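Long-range contact in citrate synthase (Pyrobaculum aerophilum, PDB 2IBP), which probably catalyses the condensation of oxaloacetate with acetyl-CoA and water to citrate and CoA in the tricarboxylic acid cycle: residues V287-Y292 with Y342-F347. Residues are numbered along the deposited sequence; the frame is centred on the assembly and turned at random.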
loop_
_atom_site.group_PDB
_atom_site.type_symbol
_atom_site.label_atom_id
_atom_site.label_comp_id
_atom_site.label_asym_id
_atom_site.label_seq_id
_atom_site.Cartn_x
_atom_site.Cartn_y
_atom_site.Cartn_z
ATOM N N VAL A 287 -8.323 22.474 -14.396
ATOM C CA VAL A 287 -9.358 22.621 -15.414
ATOM C C VAL A 287 -9.442 21.287 -16.150
ATOM O O VAL A 287 -8.430 20.750 -16.603
ATOM C CB VAL A 287 -9.064 23.769 -16.398
ATOM C CG1 VAL A 287 -10.075 23.764 -17.532
ATOM C CG2 VAL A 287 -9.085 25.118 -15.645
ATOM N N GLY A 288 -10.654 20.768 -16.268
ATOM C CA GLY A 288 -10.855 19.459 -16.871
ATOM C C GLY A 288 -10.793 18.382 -15.808
ATOM O O GLY A 288 -10.123 18.539 -14.776
ATOM N N HIS A 289 -11.425 17.247 -16.091
ATOM C CA HIS A 289 -11.468 16.152 -15.140
ATOM C C HIS A 289 -11.812 14.872 -15.886
ATOM O O HIS A 289 -12.565 14.899 -16.862
ATOM C CB HIS A 289 -12.524 16.441 -14.071
ATOM C CG HIS A 289 -12.348 15.650 -12.811
ATOM N ND1 HIS A 289 -12.921 14.411 -12.617
ATOM C CD2 HIS A 289 -11.714 15.954 -11.653
ATOM C CE1 HIS A 289 -12.606 13.962 -11.414
ATOM N NE2 HIS A 289 -11.883 14.883 -10.804
ATOM N N ARG A 290 -11.259 13.762 -15.416
ATOM C CA ARG A 290 -11.493 12.472 -16.044
ATOM C C ARG A 290 -12.948 12.029 -15.883
ATOM O O ARG A 290 -13.477 11.305 -16.723
ATOM C CB ARG A 290 -10.554 11.441 -15.434
ATOM C CG ARG A 290 -10.386 10.182 -16.245
ATOM C CD ARG A 290 -9.444 9.244 -15.521
ATOM N NE ARG A 290 -9.968 8.919 -14.197
ATOM C CZ ARG A 290 -10.745 7.872 -13.934
ATOM N NH1 ARG A 290 -11.040 7.006 -14.893
ATOM N NH2 ARG A 290 -11.180 7.662 -12.700
ATOM N N VAL A 291 -13.591 12.471 -14.806
ATOM C CA VAL A 291 -14.978 12.123 -14.540
ATOM C C VAL A 291 -15.938 13.292 -14.778
ATOM O O VAL A 291 -16.911 13.161 -15.529
ATOM C CB VAL A 291 -15.163 11.613 -13.097
ATOM C CG1 VAL A 291 -16.594 11.188 -12.885
ATOM C CG2 VAL A 291 -14.227 10.444 -12.813
ATOM N N TYR A 292 -15.681 14.433 -14.141
ATOM C CA TYR A 292 -16.547 15.591 -14.318
ATOM C C TYR A 292 -16.437 16.214 -15.708
ATOM O O TYR A 292 -15.346 16.651 -16.124
ATOM C CB TYR A 292 -16.273 16.677 -13.260
ATOM C CG TYR A 292 -16.638 16.238 -11.869
ATOM C CD1 TYR A 292 -17.957 15.965 -11.538
ATOM C CD2 TYR A 292 -15.672 16.127 -10.875
ATOM C CE1 TYR A 292 -18.289 15.538 -10.270
ATOM C CE2 TYR A 292 -15.999 15.707 -9.602
ATOM C CZ TYR A 292 -17.307 15.428 -9.303
ATOM O OH TYR A 292 -17.636 15.015 -8.027
ATOM N N TYR A 342 -14.041 22.073 -17.401
ATOM C CA TYR A 342 -14.446 23.030 -16.388
ATOM C C TYR A 342 -13.471 23.017 -15.214
ATOM O O TYR A 342 -12.768 22.032 -14.996
ATOM C CB TYR A 342 -15.824 22.666 -15.823
ATOM C CG TYR A 342 -16.936 22.709 -16.842
ATOM C CD1 TYR A 342 -17.147 21.649 -17.710
ATOM C CD2 TYR A 342 -17.765 23.814 -16.938
ATOM C CE1 TYR A 342 -18.156 21.691 -18.649
ATOM C CE2 TYR A 342 -18.766 23.869 -17.878
ATOM C CZ TYR A 342 -18.959 22.805 -18.729
ATOM O OH TYR A 342 -19.982 22.852 -19.649
ATOM N N PRO A 343 -13.530 24.068 -14.386
ATOM C CA PRO A 343 -12.709 24.020 -13.200
ATOM C C PRO A 343 -13.093 22.850 -12.302
ATOM O O PRO A 343 -14.282 22.445 -12.235
ATOM C CB PRO A 343 -13.020 25.346 -12.490
ATOM C CG PRO A 343 -13.471 26.265 -13.582
ATOM C CD PRO A 343 -14.246 25.349 -14.505
ATOM N N ASN A 344 -12.080 22.262 -11.693
ATOM C CA ASN A 344 -12.293 21.241 -10.688
ATOM C C ASN A 344 -11.841 21.807 -9.332
ATOM O O ASN A 344 -11.355 22.936 -9.243
ATOM C CB ASN A 344 -11.623 19.924 -11.070
ATOM C CG ASN A 344 -10.119 19.999 -11.049
ATOM O OD1 ASN A 344 -9.523 20.494 -10.092
ATOM N ND2 ASN A 344 -9.487 19.419 -12.062
ATOM N N VAL A 345 -12.079 21.070 -8.257
ATOM C CA VAL A 345 -11.822 21.618 -6.931
ATOM C C VAL A 345 -10.387 22.124 -6.749
ATOM O O VAL A 345 -10.158 23.113 -6.035
ATOM C CB VAL A 345 -12.223 20.605 -5.831
ATOM C CG1 VAL A 345 -11.243 19.450 -5.824
ATOM C CG2 VAL A 345 -12.304 21.308 -4.467
ATOM N N ASP A 346 -9.428 21.491 -7.420
ATOM C CA ASP A 346 -8.017 21.877 -7.298
ATOM C C ASP A 346 -7.751 23.302 -7.809
ATOM O O ASP A 346 -6.747 23.920 -7.473
ATOM C CB ASP A 346 -7.131 20.890 -8.055
ATOM C CG ASP A 346 -7.229 19.480 -7.512
ATOM O OD1 ASP A 346 -7.517 19.321 -6.301
ATOM O OD2 ASP A 346 -7.017 18.534 -8.304
ATOM N N PHE A 347 -8.635 23.787 -8.674
ATOM C CA PHE A 347 -8.504 25.128 -9.225
ATOM C C PHE A 347 -8.577 26.179 -8.126
ATOM O O PHE A 347 -7.954 27.251 -8.239
ATOM C CB PHE A 347 -9.620 25.345 -10.243
ATOM C CG PHE A 347 -9.521 26.629 -11.011
ATOM C CD1 PHE A 347 -8.906 26.662 -12.248
ATOM C CD2 PHE A 347 -10.113 27.782 -10.538
ATOM C CE1 PHE A 347 -8.853 27.827 -12.965
ATOM C CE2 PHE A 347 -10.046 28.943 -11.252
ATOM C CZ PHE A 347 -9.423 28.959 -12.471
HETATM O O HOH W 1 -14.034 19.410 -16.121
#
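Asn344 reaches across to the His289 loop with its amide nearly upright to the imidazole, the two planes 78° apart, and joins the two loops that carry the predicted catalytic His289 and Asp346 of the citrate synthase fold. Its CB lies obliquely against His289 CD2 at 4.0 Å. With CG set between the backbone N and the carbonyl carbon (chi1 68°), ND2 faces Gly288 O and donates to it at 2.9 Å in its own amide plane, while OD1 turns back to accept from Asp346 N at 2.9 Å, closing an Asx turn; with both ends engaged, the amide is fixed in rotation. An alanine here removes both amide atoms and would probably leave Gly288 O and Asp346 N without these mates, the turn freer to shift. The imidazole has its own holds: ND1 accepts from Val291 N and Tyr292 N, both tilted from the ring plane, and Tyr292 CD2 sits 3.7 Å above the ring centre. Val287 and Phe347 point the same way, Val287 CG2 meeting Phe347 CD1 at 3.7 Å, and Phe347 continues onto helix 319-332. A single beta bridge also ties Val287 to Pro343, and Gly288 N donates to Tyr342 O at 2.8 Å, from above the carbonyl plane.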